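Peptidoglycan glycosyltransferase (Atopobium parvulum, PDB 4OVD) belongs to the penicillin-binding proteins, bearing a dimerisation domain and a transpeptidase domain of that family. Local coordinates at residues 302-307 and 374-379. Numbering follows the deposited sequence.
Sequences TSIGVD and DKFGIG
The ring of Phe376 meets helix 298-307 with its far end. Ile304 lies at its edge, near the ring plane, with CG1 4.1 Å from Phe376 CE2, while Ser303 comes in obliquely, its CB 3.6 Å from Phe376 CZ. The side chains of Ile304 and Phe376 run antiparallel, each pointing past the other, and the branched aliphatic one supplies CG1 as an apolar contact at the edge of the flat ring. CG1 of Ile304 stands anti to the carbonyl carbon (chi1 -68°), which carries that branch out to the ring. Ser303 suits the place because it is small: the helix can come close to the tip of the ring, and OG of this buried serine bonds to Val299 O, one turn back in the same helix. Ala424 and Ala427 of helix 418-429 also touch the phenyl group, their small side chains consistent with a bulky ring lying close to that helix. Phe376 follows directly on helix 366-375, and Gly377 ends that helix in a Schellman motif. The positive phi of Gly377 (81°) by itself favours glycine, and Gly377 N bonds back to Asp374 O at 3.0 Å. The arrangement is a helix C-cap whose aromatic residue is buried against neighbouring helices, here joining three helices within the transpeptidase domain of a penicillin-binding protein.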
ATOM      1  N   THR A 302      -6.026   1.476  17.148  1.00 26.54           N
ATOM      2  CA  THR A 302      -6.734   0.511  18.011  1.00 27.75           C
ATOM      3  C   THR A 302      -5.866  -0.685  18.294  1.00 28.56           C
ATOM      4  O   THR A 302      -5.939  -1.260  19.393  1.00 31.56           O
ATOM      5  CB  THR A 302      -8.086   0.104  17.401  1.00 31.47           C
ATOM      6  OG1 THR A 302      -7.859  -0.235  16.034  1.00 31.60           O
ATOM      7  CG2 THR A 302      -9.009   1.279  17.305  1.00 33.67           C
ATOM      8  N   SER A 303      -5.094  -1.123  17.309  1.00 29.82           N
ATOM      9  CA  SER A 303      -4.157  -2.214  17.565  1.00 32.74           C
ATOM     10  C   SER A 303      -3.193  -1.923  18.726  1.00 35.25           C
ATOM     11  O   SER A 303      -2.932  -2.780  19.574  1.00 31.89           O
ATOM     12  CB  SER A 303      -3.337  -2.492  16.333  1.00 34.99           C
ATOM     13  OG  SER A 303      -4.224  -2.993  15.375  1.00 35.49           O
ATOM     14  N   ILE A 304      -2.643  -0.727  18.758  1.00 30.64           N
ATOM     15  CA  ILE A 304      -1.733  -0.349  19.809  1.00 34.58           C
ATOM     16  C   ILE A 304      -2.353  -0.408  21.210  1.00 34.69           C
ATOM     17  O   ILE A 304      -1.719  -0.918  22.122  1.00 35.42           O
ATOM     18  CB  ILE A 304      -1.174   1.058  19.525  1.00 33.29           C
ATOM     19  CG1 ILE A 304      -0.278   1.022  18.307  1.00 31.15           C
ATOM     20  CG2 ILE A 304      -0.352   1.562  20.698  1.00 36.62           C
ATOM     21  CD1 ILE A 304       0.047   2.451  17.817  1.00 34.56           C
ATOM     22  N   GLY A 305      -3.583   0.100  21.352  1.00 33.84           N
ATOM     23  CA  GLY A 305      -4.281   0.079  22.587  1.00 34.56           C
ATOM     24  C   GLY A 305      -4.591  -1.330  23.041  1.00 33.71           C
ATOM     25  O   GLY A 305      -4.316  -1.744  24.182  1.00 37.72           O
ATOM     26  N   VAL A 306      -5.084  -2.101  22.115  1.00 32.22           N
ATOM     27  CA  VAL A 306      -5.471  -3.456  22.417  1.00 33.20           C
ATOM     28  C   VAL A 306      -4.238  -4.269  22.748  1.00 33.82           C
ATOM     29  O   VAL A 306      -4.188  -5.008  23.726  1.00 37.46           O
ATOM     30  CB  VAL A 306      -6.206  -4.071  21.218  1.00 33.13           C
ATOM     31  CG1 VAL A 306      -6.365  -5.590  21.424  1.00 40.43           C
ATOM     32  CG2 VAL A 306      -7.569  -3.422  21.028  1.00 33.00           C
ATOM     33  N   ASP A 307      -3.191  -4.100  21.961  1.00 33.17           N
ATOM     34  CA  ASP A 307      -2.007  -4.886  22.208  1.00 35.42           C
ATOM     35  C   ASP A 307      -1.395  -4.467  23.509  1.00 39.87           C
ATOM     36  O   ASP A 307      -0.660  -5.211  24.088  1.00 36.68           O
ATOM     37  CB  ASP A 307      -0.967  -4.771  21.102  1.00 39.41           C
ATOM     38  CG  ASP A 307      -0.046  -6.022  21.083  1.00 47.30           C
ATOM     39  OD1 ASP A 307      -0.564  -7.202  21.011  1.00 44.10           O
ATOM     40  OD2 ASP A 307       1.169  -5.801  21.153  1.00 48.62           O
ATOM     41  N   ASP A 374       5.990   3.340  15.801  1.00 39.86           N
ATOM     42  CA  ASP A 374       7.331   2.987  15.422  1.00 40.69           C
ATOM     43  C   ASP A 374       7.443   1.487  15.201  1.00 45.32           C
ATOM     44  O   ASP A 374       8.004   1.048  14.222  1.00 40.47           O
ATOM     45  CB  ASP A 374       8.286   3.450  16.499  1.00 48.94           C
ATOM     46  CG  ASP A 374       9.702   3.406  16.055  1.00 59.96           C
ATOM     47  OD1 ASP A 374      10.102   4.364  15.358  1.00 66.03           O
ATOM     48  OD2 ASP A 374      10.417   2.462  16.447  1.00 66.15           O
ATOM     49  N   LYS A 375       6.864   0.690  16.097  1.00 40.01           N
ATOM     50  CA  LYS A 375       6.923  -0.729  15.937  1.00 40.26           C
ATOM     51  C   LYS A 375       6.190  -1.126  14.646  1.00 36.62           C
ATOM     52  O   LYS A 375       6.583  -2.063  13.979  1.00 35.47           O
ATOM     53  CB  LYS A 375       6.220  -1.332  17.163  1.00 53.63           C
ATOM     54  CG  LYS A 375       6.628  -2.723  17.589  1.00 62.12           C
ATOM     55  CD  LYS A 375       6.038  -2.996  18.965  1.00 69.54           C
ATOM     56  CE  LYS A 375       6.708  -4.156  19.690  1.00 83.98           C
ATOM     57  NZ  LYS A 375       6.732  -5.417  18.904  1.00 90.83           N
ATOM     58  N   PHE A 376       5.103  -0.419  14.298  1.00 33.77           N
ATOM     59  CA  PHE A 376       4.352  -0.714  13.078  1.00 34.68           C
ATOM     60  C   PHE A 376       5.060  -0.247  11.807  1.00 36.15           C
ATOM     61  O   PHE A 376       4.495  -0.383  10.677  1.00 38.93           O
ATOM     62  CB  PHE A 376       2.969  -0.093  13.124  1.00 31.95           C
ATOM     63  CG  PHE A 376       1.873  -0.999  13.622  1.00 36.90           C
ATOM     64  CD1 PHE A 376       1.327  -1.942  12.767  1.00 38.59           C
ATOM     65  CD2 PHE A 376       1.333  -0.877  14.897  1.00 32.17           C
ATOM     66  CE1 PHE A 376       0.276  -2.755  13.159  1.00 37.35           C
ATOM     67  CE2 PHE A 376       0.284  -1.672  15.284  1.00 38.20           C
ATOM     68  CZ  PHE A 376      -0.250  -2.619  14.416  1.00 35.22           C
ATOM     69  N   GLY A 377       6.254   0.327  11.957  1.00 34.94           N
ATOM     70  CA  GLY A 377       7.035   0.793  10.786  1.00 34.70           C
ATOM     71  C   GLY A 377       6.610   2.171  10.225  1.00 34.60           C
ATOM     72  O   GLY A 377       7.101   2.594   9.174  1.00 31.91           O
ATOM     73  N   ILE A 378       5.759   2.895  10.943  1.00 30.99           N
ATOM     74  CA  ILE A 378       5.259   4.177  10.435  1.00 29.36           C
ATOM     75  C   ILE A 378       6.374   5.163  10.476  1.00 30.68           C
ATOM     76  O   ILE A 378       6.980   5.330  11.498  1.00 33.60           O
ATOM     77  CB  ILE A 378       4.065   4.667  11.234  1.00 31.50           C
ATOM     78  CG1 ILE A 378       2.951   3.620  11.200  1.00 34.20           C
ATOM     79  CG2 ILE A 378       3.565   5.988  10.650  1.00 34.62           C
ATOM     80  CD1 ILE A 378       2.612   3.141   9.793  1.00 31.08           C
ATOM     81  N   GLY A 379       6.684   5.797   9.337  1.00 33.97           N
ATOM     82  CA  GLY A 379       7.808   6.682   9.282  1.00 34.66           C
ATOM     83  C   GLY A 379       9.104   5.967   8.941  1.00 36.75           C
ATOM     84  O   GLY A 379      10.143   6.547   9.052  1.00 36.60           O
TER